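Local structure of glutathione S-transferase 1 (Ascaris suum, 4Q5F) at residues K108-M111 and A112-P116; P139-D142 and K143-L147. The protein conjugates reduced glutathione to a wide range of hydrophobic electrophiles, both exogenous and endogenous, and can also act as a glutathione peroxidase. All coordinates share one frame; numbering follows the deposited sequence.

How the contacts relate
Contact 1 (108-116) and contact 2 (139-147) lie on two neighbouring helices, 94-114 and 129-155, of the helical domain of a sigma-class transferase, contact 1 running on into a 3-10 segment. Their centres are about 11 Å apart and they touch directly. The ring of Phe110 is the main link: its CD1 comes within 3.4 Å of His144 CB, and its CE1 within 3.4 Å of the backbone oxygen Ala140 O. Close by, Glu113 OE2 packs 3.4 Å from His144 NE2. Both contacts approach one glutathione bound by the second subunit: Asp109 grips its amino nitrogen, while the Lys143 side chain comes within about 5 Å of its other end, too far for a bond.

Contact 1: residues K108-M111 and A112-P116; sequences KDFM and AELRP. With GSH (glutathione), chain C.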
# COMPACT_ATOMS: atom_id res chain seq x y z
N LYS B 108 -1.62 -7.16 0.67
CA LYS B 108 -1.72 -6.18 1.74
C LYS B 108 -3.15 -6.07 2.28
O LYS B 108 -3.35 -5.96 3.49
CB LYS B 108 -1.23 -4.81 1.27
CG LYS B 108 0.23 -4.52 1.59
CD LYS B 108 0.73 -3.26 0.88
CE LYS B 108 1.08 -2.15 1.86
NZ LYS B 108 1.41 -0.89 1.15
N ASP B 109 -4.14 -6.11 1.38
CA ASP B 109 -5.54 -6.08 1.79
C ASP B 109 -5.86 -7.30 2.65
O ASP B 109 -6.53 -7.19 3.67
CB ASP B 109 -6.47 -6.07 0.57
CG ASP B 109 -6.52 -4.72 -0.12
OD1 ASP B 109 -6.06 -3.72 0.46
OD2 ASP B 109 -7.03 -4.67 -1.26
N PHE B 110 -5.36 -8.46 2.22
CA PHE B 110 -5.53 -9.70 2.96
C PHE B 110 -4.93 -9.56 4.36
O PHE B 110 -5.58 -9.89 5.36
CB PHE B 110 -4.85 -10.84 2.21
CG PHE B 110 -5.02 -12.19 2.86
CD1 PHE B 110 -6.10 -12.47 3.67
CD2 PHE B 110 -4.07 -13.18 2.66
CE1 PHE B 110 -6.24 -13.71 4.26
CE2 PHE B 110 -4.21 -14.42 3.24
CZ PHE B 110 -5.30 -14.69 4.05
N MET B 111 -3.70 -9.08 4.43
CA MET B 111 -3.01 -8.88 5.70
C MET B 111 -3.75 -7.91 6.60
O MET B 111 -3.72 -8.04 7.83
CB MET B 111 -1.59 -8.36 5.46
CG MET B 111 -0.62 -9.40 4.90
SD MET B 111 -0.29 -10.76 6.04
CE MET B 111 -1.39 -12.02 5.39
N ALA B 112 -4.43 -6.93 6.00
CA ALA B 112 -5.15 -5.92 6.76
C ALA B 112 -6.29 -6.54 7.57
O ALA B 112 -6.76 -5.97 8.55
CB ALA B 112 -5.68 -4.84 5.83
N GLU B 113 -6.73 -7.73 7.15
CA GLU B 113 -7.79 -8.45 7.85
C GLU B 113 -7.20 -9.21 9.03
O GLU B 113 -7.76 -9.20 10.12
CB GLU B 113 -8.48 -9.44 6.91
CG GLU B 113 -8.84 -8.90 5.52
CD GLU B 113 -10.30 -8.50 5.40
OE1 GLU B 113 -10.87 -8.02 6.39
OE2 GLU B 113 -10.86 -8.67 4.29
N LEU B 114 -6.07 -9.86 8.79
CA LEU B 114 -5.48 -10.79 9.75
C LEU B 114 -4.70 -10.10 10.87
O LEU B 114 -4.90 -10.41 12.05
CB LEU B 114 -4.54 -11.76 9.03
CG LEU B 114 -5.16 -12.71 8.01
CD1 LEU B 114 -4.06 -13.57 7.40
CD2 LEU B 114 -6.23 -13.58 8.64
N ARG B 115 -3.80 -9.19 10.50
CA ARG B 115 -2.84 -8.63 11.45
C ARG B 115 -3.45 -8.02 12.71
O ARG B 115 -2.91 -8.20 13.80
CB ARG B 115 -1.93 -7.61 10.74
CG ARG B 115 -0.79 -8.28 9.97
CD ARG B 115 -0.08 -7.34 9.00
NE ARG B 115 0.77 -8.08 8.08
CZ ARG B 115 1.41 -7.55 7.04
NH1 ARG B 115 1.31 -6.26 6.78
NH2 ARG B 115 2.16 -8.32 6.27
N PRO B 116 -4.58 -7.30 12.59
CA PRO B 116 -5.22 -6.74 13.79
C PRO B 116 -5.65 -7.79 14.81
O PRO B 116 -5.92 -7.44 15.96
CB PRO B 116 -6.45 -6.02 13.22
CG PRO B 116 -6.11 -5.72 11.81
CD PRO B 116 -5.24 -6.85 11.35
N1 GSH C . -7.36 -2.40 -2.37
CA1 GSH C . -8.25 -2.06 -3.43
C1 GSH C . -7.70 -0.87 -4.18
O11 GSH C . -7.94 -0.73 -5.40
O12 GSH C . -6.99 -0.02 -3.58
CB1 GSH C . -9.61 -1.73 -2.84
CG1 GSH C . -10.65 -1.61 -3.97
CD1 GSH C . -12.07 -1.55 -3.39
OE1 GSH C . -12.24 -1.69 -2.20
N2 GSH C . -13.18 -1.35 -4.28
CA2 GSH C . -14.53 -1.30 -3.80
C2 GSH C . -15.34 -2.30 -4.61
O2 GSH C . -14.90 -2.71 -5.67
CB2 GSH C . -15.10 0.08 -3.98
SG2 GSH C . -14.10 1.27 -3.16
N3 GSH C . -16.63 -2.75 -4.14
CA3 GSH C . -17.39 -3.70 -4.91
C3 GSH C . -16.96 -5.12 -4.56
O31 GSH C . -15.90 -5.32 -3.92
O32 GSH C . -17.67 -6.10 -4.92
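The carbonyl oxygen of Phe110 takes two backbone donors: Glu113 N at 3.0 Å, and Leu114 N in a weak bond at 3.5 Å. The preference for the closer i+3 donor goes with the tightening of the chain toward the 3-10 segment at 115-116. Met111 O keeps a regular i+4 bond to Arg115 N, 2.9 Å long and almost straight at 172°.

Phe110 swings its ring away from its own amide (chi1 -177°) and offers a face to Leu114, whose CD1 makes a CH-pi contact 4.1 Å from the ring centroid. Met111 reaches Leu114 with CE and Arg115 with CB, CG and SD. Bends at chi2 and chi3 of Met111 bring its CE to 3.7 Å from Leu114 CD1. Farther round, the guanidinium of Arg115 lies with one face on the Met111 chain: NH2 is 3.3 Å from Met111 CG, which sits toward the rim of the flat group. Trp179 of helix 167-182 packs on Met111, Leu114 and Arg115.

Asp109 serves the neighbouring active site across the dimer interface, as in several other classes of cytosolic glutathione transferase. Its OD2 accepts a 2.5 Å hydrogen bond from the glutathione amino nitrogen N1, and a weak one from Gln75 NE2 of the second subunit, a residue that itself binds this glutathione.

Contact 2: residues P139-D142 and K143-L147; sequences PARD and KHLPL
This is a local contact along one helix, between residues of successive turns near the middle of helix 129-155, in the all-helical C-terminal domain. One side of this part of the helix rests on helix 94-114, through Ala140, His144 and Leu145, while Pro139, Asp142 and Lys143 are exposed.

Three i+4 backbone bonds hold the successive turns together. Lys143 N donates to Pro139 O at 3.0 Å, His144 N to Ala140 O at 3.0 Å, and Leu145 N to Arg141 O at 3.1 Å. The next bond in the series is missing because Pro146 has no N-H to give. Its ring instead sets CG against Asp142 O at 3.0 Å, a tight approach, and the helix is kinked here. At this proline kink the ring removes its own bond, and Leu147 N turns to His144 O in a weak i+3 bond of 3.0 Å before the helix continues. Pro139 marks an earlier kink of the same origin.

Among side chains, the closest meeting is between Arg141 and Leu145, with Arg141 CG 3.4 Å from Leu145 CD1. It is the aliphatic stem of the arginine that touches the leucine. Beyond it, a bend at chi3 (72°) turns the guanidinium back toward Asp142, where Arg141 NH2 and Asp142 OD1 stand 3.0 Å apart. The oxygen lies well out of the guanidinium plane, so this salt bridge rests on charge alone, with no N-H directed at the carboxylate.

On the buried side, Ala140 O takes a weak second bond from Lys143 N besides that from the His144 amide. The imidazole of His144 also brings its edge to this oxygen, which lies in the ring plane 3.3 Å from His144 CD2.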
# COMPACT_ATOMS: atom_id res chain seq x y z
N PRO B 139 -12.72 -16.63 7.19
CA PRO B 139 -13.42 -15.95 6.10
C PRO B 139 -12.46 -15.12 5.25
O PRO B 139 -12.60 -15.08 4.02
CB PRO B 139 -14.40 -15.03 6.83
CG PRO B 139 -14.49 -15.56 8.23
CD PRO B 139 -13.13 -16.09 8.50
N ALA B 140 -11.50 -14.46 5.89
CA ALA B 140 -10.48 -13.69 5.18
C ALA B 140 -9.65 -14.61 4.30
O ALA B 140 -9.43 -14.34 3.12
CB ALA B 140 -9.58 -12.97 6.17
N ARG B 141 -9.21 -15.71 4.90
CA ARG B 141 -8.48 -16.76 4.20
C ARG B 141 -9.25 -17.24 2.97
O ARG B 141 -8.70 -17.34 1.87
CB ARG B 141 -8.25 -17.93 5.16
CG ARG B 141 -7.66 -19.18 4.54
CD ARG B 141 -7.56 -20.29 5.58
NE ARG B 141 -8.87 -20.83 5.94
CZ ARG B 141 -9.39 -21.95 5.45
NH1 ARG B 141 -8.73 -22.67 4.55
NH2 ARG B 141 -10.59 -22.36 5.85
N ASP B 142 -10.53 -17.54 3.17
CA ASP B 142 -11.36 -18.10 2.12
C ASP B 142 -11.61 -17.11 0.98
O ASP B 142 -11.78 -17.52 -0.17
CB ASP B 142 -12.69 -18.59 2.69
CG ASP B 142 -12.52 -19.81 3.58
OD1 ASP B 142 -11.38 -20.12 3.97
OD2 ASP B 142 -13.54 -20.46 3.91
N LYS B 143 -11.63 -15.82 1.29
CA LYS B 143 -11.83 -14.81 0.25
C LYS B 143 -10.56 -14.55 -0.55
O LYS B 143 -10.60 -14.47 -1.77
CB LYS B 143 -12.32 -13.49 0.86
CG LYS B 143 -12.76 -12.48 -0.20
CD LYS B 143 -12.91 -11.06 0.33
CE LYS B 143 -13.78 -10.23 -0.60
NZ LYS B 143 -13.60 -8.76 -0.40
N HIS B 144 -9.44 -14.42 0.15
CA HIS B 144 -8.22 -13.88 -0.45
C HIS B 144 -7.32 -14.91 -1.13
O HIS B 144 -6.75 -14.63 -2.18
CB HIS B 144 -7.43 -13.10 0.59
CG HIS B 144 -8.02 -11.76 0.91
ND1 HIS B 144 -7.82 -10.65 0.13
CD2 HIS B 144 -8.83 -11.37 1.93
CE1 HIS B 144 -8.46 -9.62 0.65
NE2 HIS B 144 -9.08 -10.03 1.74
N LEU B 145 -7.18 -16.09 -0.53
CA LEU B 145 -6.31 -17.12 -1.09
C LEU B 145 -6.70 -17.51 -2.52
O LEU B 145 -5.83 -17.62 -3.38
CB LEU B 145 -6.28 -18.36 -0.19
CG LEU B 145 -5.61 -18.20 1.18
CD1 LEU B 145 -5.54 -19.54 1.89
CD2 LEU B 145 -4.21 -17.59 1.07
N PRO B 146 -8.00 -17.73 -2.78
CA PRO B 146 -8.37 -18.01 -4.17
C PRO B 146 -7.97 -16.90 -5.14
O PRO B 146 -7.64 -17.17 -6.30
CB PRO B 146 -9.90 -18.14 -4.12
CG PRO B 146 -10.31 -17.93 -2.70
CD PRO B 146 -9.10 -18.01 -1.85
N LEU B 147 -7.99 -15.65 -4.68
CA LEU B 147 -7.63 -14.52 -5.53
C LEU B 147 -6.12 -14.49 -5.80
O LEU B 147 -5.70 -14.16 -6.91
CB LEU B 147 -8.08 -13.20 -4.89
CG LEU B 147 -9.59 -13.07 -4.65
CD1 LEU B 147 -9.91 -11.84 -3.83
CD2 LEU B 147 -10.34 -13.05 -5.97